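NADH oxidoreductase (Mesorhizobium loti, PDB 3PI7) probably binds NADPH and acts as an NAD(P)H-dependent oxidoreductase, consistent with a quinone reductase of the medium-chain dehydrogenase/reductase type. Local coordinates at residues G89-G94 with K106-A111. Numbering follows the deposited sequence.
Sequences GTIVAG and KRVAFA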
loop_
_atom_site.group_PDB
_atom_site.type_symbol
_atom_site.label_atom_id
_atom_site.label_comp_id
_atom_site.label_asym_id
_atom_site.label_seq_id
_atom_site.Cartn_x
_atom_site.Cartn_y
_atom_site.Cartn_z
ATOM N N GLY A 89 25.284 -19.840 -20.370
ATOM C CA GLY A 89 26.351 -19.879 -21.350
ATOM C C GLY A 89 27.684 -20.078 -20.699
ATOM O O GLY A 89 27.764 -20.267 -19.487
ATOM N N THR A 90 28.740 -19.985 -21.497
ATOM C CA THR A 90 30.085 -20.190 -20.985
ATOM C C THR A 90 30.827 -18.885 -21.016
ATOM O O THR A 90 30.785 -18.190 -22.019
ATOM C CB THR A 90 30.799 -21.263 -21.803
ATOM O OG1 THR A 90 30.118 -22.507 -21.577
ATOM C CG2 THR A 90 32.260 -21.432 -21.394
ATOM N N ILE A 91 31.522 -18.573 -19.929
ATOM C CA ILE A 91 32.313 -17.325 -19.875
ATOM C C ILE A 91 33.592 -17.479 -20.687
ATOM O O ILE A 91 34.406 -18.355 -20.407
ATOM C CB ILE A 91 32.603 -16.904 -18.419
ATOM C CG1 ILE A 91 31.252 -16.554 -17.717
ATOM C CG2 ILE A 91 33.558 -15.679 -18.447
ATOM C CD1 ILE A 91 31.296 -16.514 -16.267
ATOM N N VAL A 92 33.781 -16.587 -21.683
ATOM C CA VAL A 92 34.908 -16.669 -22.603
ATOM C C VAL A 92 35.896 -15.554 -22.337
ATOM O O VAL A 92 37.018 -15.639 -22.831
ATOM C CB VAL A 92 34.447 -16.710 -24.102
ATOM C CG1 VAL A 92 33.695 -18.027 -24.387
ATOM C CG2 VAL A 92 33.583 -15.489 -24.461
ATOM N N ALA A 93 35.502 -14.524 -21.573
ATOM C CA ALA A 93 36.404 -13.425 -21.202
ATOM C C ALA A 93 35.889 -12.740 -19.947
ATOM O O ALA A 93 34.701 -12.804 -19.655
ATOM C CB ALA A 93 36.538 -12.403 -22.337
ATOM N N GLY A 94 36.787 -12.123 -19.198
ATOM C CA GLY A 94 36.400 -11.403 -17.992
ATOM C C GLY A 94 37.191 -10.129 -17.892
ATOM O O GLY A 94 38.263 -10.044 -18.476
ATOM N N LYS A 106 33.898 -21.033 -17.088
ATOM C CA LYS A 106 32.807 -21.670 -16.378
ATOM C C LYS A 106 31.502 -21.467 -17.094
ATOM O O LYS A 106 31.284 -20.455 -17.752
ATOM C CB LYS A 106 32.724 -21.153 -14.924
ATOM C CG LYS A 106 33.906 -21.671 -14.126
ATOM C CD LYS A 106 33.932 -21.192 -12.685
ATOM C CE LYS A 106 35.077 -21.867 -11.949
ATOM N NZ LYS A 106 35.909 -20.889 -11.177
ATOM N N ARG A 107 30.666 -22.498 -17.025
ATOM C CA ARG A 107 29.332 -22.476 -17.560
ATOM C C ARG A 107 28.452 -21.898 -16.465
ATOM O O ARG A 107 28.505 -22.369 -15.319
ATOM C CB ARG A 107 28.955 -23.887 -17.919
ATOM C CG ARG A 107 27.531 -24.089 -18.315
ATOM C CD ARG A 107 27.395 -25.584 -18.534
ATOM N NE ARG A 107 27.435 -26.384 -17.296
ATOM C CZ ARG A 107 26.516 -27.301 -17.016
ATOM N NH1 ARG A 107 25.519 -27.530 -17.863
ATOM N NH2 ARG A 107 26.576 -27.985 -15.879
ATOM N N VAL A 108 27.723 -20.833 -16.786
ATOM C CA VAL A 108 26.966 -20.110 -15.784
ATOM C C VAL A 108 25.563 -19.806 -16.213
ATOM O O VAL A 108 25.293 -19.621 -17.403
ATOM C CB VAL A 108 27.657 -18.735 -15.438
ATOM C CG1 VAL A 108 29.003 -18.910 -14.736
ATOM C CG2 VAL A 108 27.787 -17.836 -16.674
ATOM N N ALA A 109 24.682 -19.701 -15.231
ATOM C CA ALA A 109 23.387 -19.059 -15.408
ATOM C C ALA A 109 23.693 -17.591 -15.204
ATOM O O ALA A 109 24.535 -17.275 -14.348
ATOM C CB ALA A 109 22.399 -19.563 -14.369
ATOM N N PHE A 110 23.107 -16.680 -15.981
ATOM C CA PHE A 110 23.476 -15.293 -15.752
ATOM C C PHE A 110 22.290 -14.358 -15.917
ATOM O O PHE A 110 21.353 -14.683 -16.637
ATOM C CB PHE A 110 24.615 -14.857 -16.677
ATOM C CG PHE A 110 24.227 -14.856 -18.129
ATOM C CD1 PHE A 110 24.347 -16.009 -18.900
ATOM C CD2 PHE A 110 23.771 -13.694 -18.738
ATOM C CE1 PHE A 110 23.965 -16.013 -20.251
ATOM C CE2 PHE A 110 23.365 -13.706 -20.073
ATOM C CZ PHE A 110 23.481 -14.862 -20.820
ATOM N N ALA A 111 22.394 -13.179 -15.304
ATOM C CA ALA A 111 21.419 -12.106 -15.403
ATOM C C ALA A 111 22.205 -10.891 -15.857
ATOM O O ALA A 111 23.243 -10.573 -15.278
ATOM C CB ALA A 111 20.724 -11.884 -14.055
#
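Lys106 O receives the amide of Ile91, with N and O 2.9 Å apart and an N-H...O angle of 172°; the donor lies tilted from the carbonyl plane. Thr90 CA lies 3.5 Å from Lys106 O in a CA-H...O contact. CB of Lys106 points away from the other strand, and NZ is hydrogen-bonded to Ser102 O in the helix 98-103. Arg107 faces Thr90 in a non-hydrogen-bonded antiparallel pair, the two CA atoms 4.2 Å apart. Here the contact is made by the root of the arginine, whose CB lies 4.1 Å from Thr90 OG1; with CG anti to the backbone N (chi1 172°) and a bend at chi3, the chain carries its guanidinium away to a salt bridge with Asp140 and a bond to Val138 O. Val108 pairs with Gly89 through two hydrogen bonds, Val108 N to Gly89 O at 2.8 Å and Gly89 N to Val108 O at 3.0 Å. Its side chain crosses that of Ile91 at about a right angle, Val108 CG1 lying 3.7 Å from Ile91 CD1, with Val108 CG2 nearly as close to that atom. Ile91 also packs on Val52 and Ile54, so an alanine here would probably open a gap between Val108 and the strand 51-56. Phe110 brings the edge of its ring to Gly89, whose N lies near the ring plane, 4.0 Å from Phe110 CE1, while Ala124, Ala126 and Cys131 touch the same side chain. The axes of the two short strands lie 109° apart in direction, well off antiparallel, and the pairing spans only Gly89-Val108 and Thr90-Arg107. Such briefly paired, steeply angled strands, joined here through the helix 98-103, are consistent with the curled beta-sheet of the GroES-like domain of medium-chain dehydrogenases/reductases.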